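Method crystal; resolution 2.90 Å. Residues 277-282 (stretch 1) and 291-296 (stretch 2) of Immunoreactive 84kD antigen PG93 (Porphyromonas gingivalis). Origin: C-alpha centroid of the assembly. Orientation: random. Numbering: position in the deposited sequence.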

ATOM      1  N   GLU A 277      26.061 -24.556  10.332  1.00 71.25           N
ATOM      2  CA  GLU A 277      26.669 -25.675   9.624  1.00 74.08           C
ATOM      3  C   GLU A 277      26.222 -25.760   8.132  1.00 78.12           C
ATOM      4  O   GLU A 277      26.147 -26.858   7.575  1.00 82.32           O
ATOM      5  N   SER A 278      26.017 -24.605   7.466  1.00 69.51           N
ATOM      6  CA  SER A 278      25.596 -24.608   6.065  1.00 70.56           C
ATOM      7  C   SER A 278      26.756 -24.372   5.099  1.00 73.08           C
ATOM      8  O   SER A 278      27.670 -23.639   5.417  1.00 70.05           O
ATOM      9  N   ASN A 279      26.713 -24.974   3.913  1.00 73.32           N
ATOM     10  CA  ASN A 279      27.786 -24.790   2.925  1.00 74.30           C
ATOM     11  C   ASN A 279      27.295 -24.000   1.707  1.00 77.02           C
ATOM     12  O   ASN A 279      28.019 -23.877   0.717  1.00 77.88           O
ATOM     13  N   THR A 280      26.087 -23.411   1.827  1.00 71.04           N
ATOM     14  CA  THR A 280      25.445 -22.586   0.814  1.00 71.02           C
ATOM     15  C   THR A 280      24.760 -21.377   1.478  1.00 70.18           C
ATOM     16  O   THR A 280      24.049 -21.523   2.476  1.00 68.16           O
ATOM     17  N   ALA A 281      24.981 -20.189   0.919  1.00 65.80           N
ATOM     18  CA  ALA A 281      24.406 -18.941   1.427  1.00 63.00           C
ATOM     19  C   ALA A 281      23.349 -18.380   0.489  1.00 69.83           C
ATOM     20  O   ALA A 281      23.486 -18.448  -0.728  1.00 72.25           O
ATOM     21  N   TYR A 282      22.300 -17.809   1.060  1.00 65.55           N
ATOM     22  CA  TYR A 282      21.219 -17.236   0.280  1.00 66.99           C
ATOM     23  C   TYR A 282      21.391 -15.708   0.261  1.00 69.81           C
ATOM     24  O   TYR A 282      21.486 -15.061   1.304  1.00 66.78           O
ATOM     25  N   ALA A 291      19.101 -15.505  -4.739  1.00 80.64           N
ATOM     26  CA  ALA A 291      20.108 -16.371  -5.369  1.00 81.96           C
ATOM     27  C   ALA A 291      20.835 -17.135  -4.294  1.00 80.84           C
ATOM     28  O   ALA A 291      20.982 -16.619  -3.194  1.00 76.50           O
ATOM     29  N   SER A 292      21.268 -18.365  -4.595  1.00 77.90           N
ATOM     30  CA  SER A 292      22.028 -19.209  -3.673  1.00 74.63           C
ATOM     31  C   SER A 292      23.500 -19.270  -4.107  1.00 77.76           C
ATOM     32  O   SER A 292      23.771 -19.236  -5.305  1.00 82.03           O
ATOM     33  N   LEU A 293      24.444 -19.365  -3.149  1.00 68.00           N
ATOM     34  CA  LEU A 293      25.865 -19.420  -3.456  1.00 66.84           C
ATOM     35  C   LEU A 293      26.569 -20.474  -2.629  1.00 68.84           C
ATOM     36  O   LEU A 293      26.535 -20.400  -1.409  1.00 65.00           O
ATOM     37  N   LEU A 294      27.256 -21.421  -3.296  1.00 68.90           N
ATOM     38  CA  LEU A 294      28.072 -22.447  -2.641  1.00 68.58           C
ATOM     39  C   LEU A 294      29.322 -21.740  -2.129  1.00 72.83           C
ATOM     40  O   LEU A 294      30.002 -21.060  -2.906  1.00 74.12           O
ATOM     41  N   LEU A 295      29.595 -21.828  -0.822  1.00 67.70           N
ATOM     42  CA  LEU A 295      30.713 -21.092  -0.223  1.00 64.73           C
ATOM     43  C   LEU A 295      32.080 -21.771  -0.498  1.00 72.19           C
ATOM     44  O   LEU A 295      32.765 -22.201   0.437  1.00 72.02           O
ATOM     45  N   ALA A 296      32.478 -21.799  -1.798  1.00 71.29           N
ATOM     46  CA  ALA A 296      33.709 -22.378  -2.350  1.00 73.30           C
ATOM     47  C   ALA A 296      34.305 -21.440  -3.404  1.00 79.81           C
ATOM     48  O   ALA A 296      33.565 -20.922  -4.234  1.00 81.47           O
TER

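The two stretches run antiparallel, with strand 280-282 beside strand 291-294. Three of the four hydrogen bonds between them join backbone atoms. Ala 281 and Leu 293 form the hydrogen-bonded pair. Ala 281 N donates to Leu 293 O at 2.8 Å, and Leu 293 N donates back to Ala 281 O, also at 2.8 Å. Just beyond the strands, Leu 295 N donates to Asn 279 O at 3.0 Å, in a nearly straight bond.

Leu 293 O takes more than one donor. Besides Ala 281 N, Leu 293 O receives a weak hydrogen bond from Thr 280 OG1 at 3.4 Å and a CA-H...O contact from Thr 280 CA at 3.3 Å. Ala 281 O is likewise approached by Ser 292 CA at 3.4 Å. Tyr 282 CA lies 3.5 Å from Ala 291 O, a further CA-H...O contact.

Thr 280, Tyr 282, Ser 292 and Leu 294 share one face of the sheet. Thr 280 is t, and its OG1 is 4.1 Å from Ser 292 CB. Tyr 282 is m; its CE1 meets Ser 292 CB at 3.7 Å, with the ring oblique to that atom. Ser 292 is p; its OG is hydrogen-bonded elsewhere in the structure. Leu 294 is t at chi1 and p at chi2. Leu 294 CD1 lies 3.5 Å from Asn 279 O.

Ala 281 and Leu 293 point to the other face. The Leu 293 side chain is also t, then p. Leu 295 (m, then t) points toward stretch 1, and its CD2 packs against Ala 281 CB at 4.0 Å. This is an apolar contact beside the backbone ladder.

Asn 279 is m and points sideways. Its close contacts run through O. Ser 278 OG is hydrogen-bonded elsewhere in the structure. Glu 277 and Ala 296 make no contact across the pair.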

ATOM      1  CB  GLU A 277      26.369 -26.975  10.397  1.00 78.36           C
ATOM      2  CG  GLU A 277      27.277 -27.147  11.612  1.00 93.01           C
ATOM      3  CD  GLU A 277      27.004 -28.300  12.568  1.00125.96           C
ATOM      4  OE1 GLU A 277      26.499 -29.356  12.121  1.00128.11           O
ATOM      5  OE2 GLU A 277      27.352 -28.157  13.764  1.00118.71           O
ATOM      6  CB  SER A 278      24.508 -23.571   5.832  1.00 72.83           C
ATOM      7  OG  SER A 278      23.230 -24.189   5.830  1.00 86.35           O
ATOM      8  CB  ASN A 279      28.382 -26.136   2.510  1.00 81.23           C
ATOM      9  CG  ASN A 279      29.290 -26.741   3.557  1.00105.85           C
ATOM     10  OD1 ASN A 279      30.169 -26.070   4.130  1.00 89.57           O
ATOM     11  ND2 ASN A 279      29.107 -28.037   3.809  1.00104.18           N
ATOM     12  CB  THR A 280      24.484 -23.426  -0.046  1.00 85.71           C
ATOM     13  OG1 THR A 280      23.933 -22.583  -1.055  1.00 85.02           O
ATOM     14  CG2 THR A 280      23.358 -24.109   0.772  1.00 86.64           C
ATOM     15  CB  ALA A 281      25.498 -17.915   1.628  1.00 61.23           C
ATOM     16  CB  TYR A 282      19.879 -17.734   0.828  1.00 68.19           C
ATOM     17  CG  TYR A 282      19.747 -19.241   0.673  1.00 72.46           C
ATOM     18  CD1 TYR A 282      19.339 -19.808  -0.537  1.00 78.21           C
ATOM     19  CD2 TYR A 282      20.087 -20.104   1.715  1.00 71.52           C
ATOM     20  CE1 TYR A 282      19.238 -21.191  -0.691  1.00 79.82           C
ATOM     21  CE2 TYR A 282      19.994 -21.489   1.568  1.00 75.13           C
ATOM     22  CZ  TYR A 282      19.581 -22.026   0.360  1.00 84.70           C
ATOM     23  OH  TYR A 282      19.531 -23.389   0.208  1.00 89.17           O
ATOM     24  CB  ALA A 291      21.098 -15.555  -6.194  1.00 83.38           C
ATOM     25  CB  SER A 292      21.427 -20.605  -3.611  1.00 79.64           C
ATOM     26  OG  SER A 292      21.384 -21.171  -4.906  1.00 92.79           O
ATOM     27  CB  LEU A 293      26.502 -18.038  -3.194  1.00 63.81           C
ATOM     28  CG  LEU A 293      28.039 -17.911  -3.325  1.00 66.85           C
ATOM     29  CD1 LEU A 293      28.471 -17.744  -4.788  1.00 69.64           C
ATOM     30  CD2 LEU A 293      28.532 -16.750  -2.521  1.00 63.83           C
ATOM     31  CB  LEU A 294      28.405 -23.593  -3.623  1.00 73.08           C
ATOM     32  CG  LEU A 294      29.185 -24.801  -3.076  1.00 77.71           C
ATOM     33  CD1 LEU A 294      28.295 -25.730  -2.282  1.00 78.71           C
ATOM     34  CD2 LEU A 294      29.810 -25.570  -4.185  1.00 80.89           C
ATOM     35  CB  LEU A 295      30.461 -20.869   1.276  1.00 60.61           C
ATOM     36  CG  LEU A 295      29.212 -20.050   1.614  1.00 62.38           C
ATOM     37  CD1 LEU A 295      28.683 -20.387   2.989  1.00 59.94           C
ATOM     38  CD2 LEU A 295      29.454 -18.575   1.449  1.00 61.87           C
ATOM     39  CB  ALA A 296      33.406 -23.736  -2.961  1.00 78.33           C
TER